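Local atomic coordinates of protein Kif13b (Mus musculus, PDB entry 5B64), a protein that is a kinesin-3 family microtubule motor whose stalk region, captured here, binds a partner protein and probably links the motor to its cargo. Residues N86-L89 / D90-D93; D93-Q96 / E97-E100. All blocks are in the same frame, centred on the assembly; numbering follows the deposited sequence.

Overall arrangement
From the N terminus, the chain runs through helix 9-34, then strands 40-46, 64-71 and 75-80, which form an antiparallel sheet. It then enters helix 81-100, which holds both contacts. Contact 1 joins 86-89 to 90-93, and contact 2 joins 93-96 to 97-100. Neither closes a loop, since each links successive turns of the same helix. They do not nest or cross: they follow end to end, share D93 and have centres about 11 Å apart. Contact 1 is partly buried and contact 2 is more exposed. Both pack on helix 9-34. Contact 2 also meets helix 106-114, and both reach the chain of another protein.

Contact 1 of 2, residues N86-L89 / D90-D93; sequences NRLL and DMRD
R92 and L88 meet one turn apart on helix 81-100, in the i to i+4 pattern of an alpha helix. The backbone carries the spacing: M91 N donates to R87 O at 2.9 Å, R92 N to L88 O at 3.0 Å and D93 N to L89 O at 3.2 Å. The R92 chain is extended from CG to NE after its CG turns anti to the carbonyl carbon (chi1 -64°), which carries the guanidinium back along the helix. One face of that group lies on L88 CB, 3.8 Å from R92 CZ and offset toward the rim. L89 CD1 comes to the edge of the same group, 3.7 Å from R92 NH1. R92 NE forms a salt bridge with E27 of helix 9-34. An alanine in place of R92 would probably leave E27 without this charged partner and the L88 CB without the guanidinium over it. M91 CE packs on R87 CB at 3.7 Å, and M91 SD meets L88 CD2 at 3.8 Å. R87 NE stays 4.6 Å from D90 OD2, beyond salt-bridge distance, with the guanidinium and carboxylate planes 33° apart. The R87 guanidinium instead binds D120, the P117 carbonyl and an acidic side chain on the chain of another protein, and makes a cation-pi contact with W79. L88 and M91 turn to helix 9-34: L88 packs on L24 and A28, and M91 on A28 and I31.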
loop_
_atom_site.group_PDB
_atom_site.type_symbol
_atom_site.label_atom_id
_atom_site.label_comp_id
_atom_site.label_asym_id
_atom_site.label_seq_id
_atom_site.Cartn_x
_atom_site.Cartn_y
_atom_site.Cartn_z
ATOM N N ASN B 86 0.214 -12.458 -18.273
ATOM C CA ASN B 86 0.624 -13.126 -17.033
ATOM C C ASN B 86 0.337 -12.336 -15.747
ATOM O O ASN B 86 -0.181 -12.898 -14.766
ATOM C CB ASN B 86 2.097 -13.498 -17.068
ATOM C CG ASN B 86 2.380 -14.626 -18.023
ATOM O OD1 ASN B 86 1.597 -15.579 -18.133
ATOM N ND2 ASN B 86 3.504 -14.531 -18.732
ATOM N N ARG B 87 0.680 -11.048 -15.738
ATOM C CA ARG B 87 0.405 -10.229 -14.566
ATOM C C ARG B 87 -1.073 -10.191 -14.254
ATOM O O ARG B 87 -1.445 -10.128 -13.086
ATOM C CB ARG B 87 0.909 -8.801 -14.736
ATOM C CG ARG B 87 2.347 -8.636 -14.366
ATOM C CD ARG B 87 2.665 -9.051 -12.923
ATOM N NE ARG B 87 4.109 -9.085 -12.776
ATOM C CZ ARG B 87 4.882 -8.004 -12.742
ATOM N NH1 ARG B 87 6.202 -8.137 -12.651
ATOM N NH2 ARG B 87 4.342 -6.788 -12.788
ATOM N N LEU B 88 -1.913 -10.212 -15.295
ATOM C CA LEU B 88 -3.367 -10.301 -15.104
ATOM C C LEU B 88 -3.790 -11.505 -14.236
ATOM O O LEU B 88 -4.741 -11.418 -13.465
ATOM C CB LEU B 88 -4.111 -10.302 -16.445
ATOM C CG LEU B 88 -4.289 -8.875 -16.964
ATOM C CD1 LEU B 88 -4.763 -8.858 -18.428
ATOM C CD2 LEU B 88 -5.231 -8.087 -16.057
ATOM N N LEU B 89 -3.082 -12.621 -14.364
ATOM C CA LEU B 89 -3.350 -13.761 -13.521
ATOM C C LEU B 89 -3.278 -13.311 -12.056
ATOM O O LEU B 89 -4.142 -13.651 -11.242
ATOM C CB LEU B 89 -2.336 -14.866 -13.807
ATOM C CG LEU B 89 -2.685 -15.946 -14.836
ATOM C CD1 LEU B 89 -3.617 -15.416 -15.898
ATOM C CD2 LEU B 89 -1.406 -16.545 -15.472
ATOM N N ASP B 90 -2.263 -12.513 -11.753
ATOM C CA ASP B 90 -2.009 -12.042 -10.400
ATOM C C ASP B 90 -2.972 -10.942 -9.944
ATOM O O ASP B 90 -3.422 -10.952 -8.800
ATOM C CB ASP B 90 -0.558 -11.564 -10.270
ATOM C CG ASP B 90 0.447 -12.691 -10.459
ATOM O OD1 ASP B 90 0.172 -13.832 -10.006
ATOM O OD2 ASP B 90 1.517 -12.435 -11.063
ATOM N N MET B 91 -3.265 -9.996 -10.835
ATOM C CA MET B 91 -4.188 -8.896 -10.559
ATOM C C MET B 91 -5.598 -9.415 -10.237
ATOM O O MET B 91 -6.206 -9.022 -9.238
ATOM C CB MET B 91 -4.245 -7.952 -11.766
ATOM C CG MET B 91 -2.896 -7.420 -12.257
ATOM S SD MET B 91 -3.143 -6.203 -13.576
ATOM C CE MET B 91 -1.513 -6.030 -14.280
ATOM N N ARG B 92 -6.106 -10.299 -11.092
ATOM C CA ARG B 92 -7.359 -11.017 -10.834
ATOM C C ARG B 92 -7.388 -11.720 -9.476
ATOM O O ARG B 92 -8.357 -11.579 -8.736
ATOM C CB ARG B 92 -7.642 -12.026 -11.944
ATOM C CG ARG B 92 -7.869 -11.378 -13.293
ATOM C CD ARG B 92 -8.068 -12.415 -14.381
ATOM N NE ARG B 92 -8.115 -11.797 -15.701
ATOM C CZ ARG B 92 -7.390 -12.182 -16.743
ATOM N NH1 ARG B 92 -6.555 -13.211 -16.643
ATOM N NH2 ARG B 92 -7.514 -11.540 -17.896
ATOM N N ASP B 93 -6.327 -12.464 -9.163
ATOM C CA ASP B 93 -6.151 -13.090 -7.846
ATOM C C ASP B 93 -6.239 -12.097 -6.716
ATOM O O ASP B 93 -7.000 -12.311 -5.769
ATOM C CB ASP B 93 -4.801 -13.789 -7.736
ATOM C CG ASP B 93 -4.755 -15.096 -8.503
ATOM O OD1 ASP B 93 -5.818 -15.527 -9.009
ATOM O OD2 ASP B 93 -3.652 -15.694 -8.597
#

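Contact 2 of 2, residues D93-Q96 / E97-E100; sequences DLYQ and EWKE
Y95 and K99 lie side by side in the C-terminal part of helix 81-100, an i to i+4 pair on an alpha helix with a CH-pi contact of lysine on tyrosine. K99 CB starts 3.5 Å from Y95 O, the carbonyl that accepts the backbone N-H of K99 at 2.9 Å in a nearly straight bond (171°). CG comes next and stands over one face of the Y95 ring, 4.2 Å from its centroid. The bend at chi2 (-49°) lifts CD off the ring, and CE comes back to the phenol end, 3.7 Å from Y95 OH. Past CE the lysine tip leads away from the preceding turn. The ring of Y95 also meets W98: its CE1 arrives at the edge of the indole, 4.2 Å from W98 CE3. W98 packs edge-to-face with F112 of helix 106-114, and Y95 rests on Y30, I31 and E34 of helix 9-34. Through these two residues helix 81-100 packs on helix 9-34, and W98 adds helix 106-114. E97 is extended, and its carboxylate has partners beyond these turns. OE2 is hydrogen-bonded to Y111, while OE1 bonds a polar and an aromatic side chain on the chain of another protein, which makes E97 part of the binding surface. L94, buried against L35, A115 and P117, brings CD1 to 3.9 Å from E97 OE2. On the exposed face Q96 and E100 run alongside each other, pointing the same way. Their amide and carboxylate planes are 43° apart, and E100 OE2 lies 3.4 Å from Q96 CG.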
loop_
_atom_site.group_PDB
_atom_site.type_symbol
_atom_site.label_atom_id
_atom_site.label_comp_id
_atom_site.label_asym_id
_atom_site.label_seq_id
_atom_site.Cartn_x
_atom_site.Cartn_y
_atom_site.Cartn_z
ATOM N N ASP B 93 -6.327 -12.464 -9.163
ATOM C CA ASP B 93 -6.151 -13.090 -7.846
ATOM C C ASP B 93 -6.239 -12.097 -6.716
ATOM O O ASP B 93 -7.000 -12.311 -5.769
ATOM C CB ASP B 93 -4.801 -13.789 -7.736
ATOM C CG ASP B 93 -4.755 -15.096 -8.503
ATOM O OD1 ASP B 93 -5.818 -15.527 -9.009
ATOM O OD2 ASP B 93 -3.652 -15.694 -8.597
ATOM N N LEU B 94 -5.454 -11.019 -6.814
ATOM C CA LEU B 94 -5.382 -10.016 -5.747
ATOM C C LEU B 94 -6.744 -9.345 -5.568
ATOM O O LEU B 94 -7.207 -9.105 -4.449
ATOM C CB LEU B 94 -4.328 -8.964 -6.065
ATOM C CG LEU B 94 -3.952 -8.028 -4.912
ATOM C CD1 LEU B 94 -3.367 -8.809 -3.732
ATOM C CD2 LEU B 94 -2.975 -6.928 -5.372
ATOM N N TYR B 95 -7.387 -9.081 -6.695
ATOM C CA TYR B 95 -8.709 -8.491 -6.701
ATOM C C TYR B 95 -9.746 -9.365 -5.988
ATOM O O TYR B 95 -10.507 -8.884 -5.148
ATOM C CB TYR B 95 -9.142 -8.241 -8.142
ATOM C CG TYR B 95 -10.467 -7.559 -8.238
ATOM C CD1 TYR B 95 -10.575 -6.183 -8.058
ATOM C CD2 TYR B 95 -11.625 -8.286 -8.505
ATOM C CE1 TYR B 95 -11.811 -5.541 -8.160
ATOM C CE2 TYR B 95 -12.864 -7.655 -8.590
ATOM C CZ TYR B 95 -12.948 -6.282 -8.418
ATOM O OH TYR B 95 -14.176 -5.656 -8.509
ATOM N N GLN B 96 -9.784 -10.646 -6.336
ATOM C CA GLN B 96 -10.759 -11.549 -5.745
ATOM C C GLN B 96 -10.433 -11.733 -4.271
ATOM O O GLN B 96 -11.322 -11.868 -3.442
ATOM C CB GLN B 96 -10.767 -12.890 -6.469
ATOM C CG GLN B 96 -11.761 -13.867 -5.904
ATOM C CD GLN B 96 -11.725 -15.211 -6.621
ATOM O OE1 GLN B 96 -10.651 -15.745 -6.922
ATOM N NE2 GLN B 96 -12.902 -15.761 -6.903
ATOM N N GLU B 97 -9.146 -11.718 -3.947
ATOM C CA GLU B 97 -8.729 -11.785 -2.559
ATOM C C GLU B 97 -9.228 -10.555 -1.789
ATOM O O GLU B 97 -9.691 -10.663 -0.656
ATOM C CB GLU B 97 -7.206 -11.913 -2.445
ATOM C CG GLU B 97 -6.778 -12.507 -1.124
ATOM C CD GLU B 97 -5.283 -12.393 -0.847
ATOM O OE1 GLU B 97 -4.862 -12.698 0.305
ATOM O OE2 GLU B 97 -4.537 -12.002 -1.769
ATOM N N TRP B 98 -9.126 -9.391 -2.420
ATOM C CA TRP B 98 -9.569 -8.142 -1.831
ATOM C C TRP B 98 -11.075 -8.139 -1.588
ATOM O O TRP B 98 -11.525 -7.837 -0.476
ATOM C CB TRP B 98 -9.170 -6.981 -2.746
ATOM C CG TRP B 98 -9.571 -5.633 -2.235
ATOM C CD1 TRP B 98 -9.141 -5.029 -1.091
ATOM C CD2 TRP B 98 -10.463 -4.712 -2.866
ATOM N NE1 TRP B 98 -9.717 -3.788 -0.968
ATOM C CE2 TRP B 98 -10.537 -3.573 -2.043
ATOM C CE3 TRP B 98 -11.217 -4.742 -4.044
ATOM C CZ2 TRP B 98 -11.326 -2.470 -2.367
ATOM C CZ3 TRP B 98 -12.006 -3.643 -4.365
ATOM C CH2 TRP B 98 -12.051 -2.525 -3.531
ATOM N N LYS B 99 -11.834 -8.482 -2.634
ATOM C CA LYS B 99 -13.305 -8.533 -2.608
ATOM C C LYS B 99 -13.898 -9.525 -1.605
ATOM O O LYS B 99 -15.065 -9.410 -1.222
ATOM C CB LYS B 99 -13.847 -8.869 -4.000
ATOM C CG LYS B 99 -14.014 -7.662 -4.888
ATOM C CD LYS B 99 -14.774 -6.590 -4.129
ATOM C CE LYS B 99 -15.196 -5.421 -5.000
ATOM N NZ LYS B 99 -15.828 -4.369 -4.151
ATOM N N GLU B 100 -13.098 -10.502 -1.192
ATOM C CA GLU B 100 -13.585 -11.573 -0.347
ATOM C C GLU B 100 -13.038 -11.452 1.062
ATOM O O GLU B 100 -13.461 -12.185 1.962
ATOM C CB GLU B 100 -13.212 -12.923 -0.948
ATOM C CG GLU B 100 -14.150 -13.358 -2.054
ATOM C CD GLU B 100 -13.642 -14.572 -2.811
ATOM O OE1 GLU B 100 -12.655 -15.204 -2.346
ATOM O OE2 GLU B 100 -14.231 -14.877 -3.877
#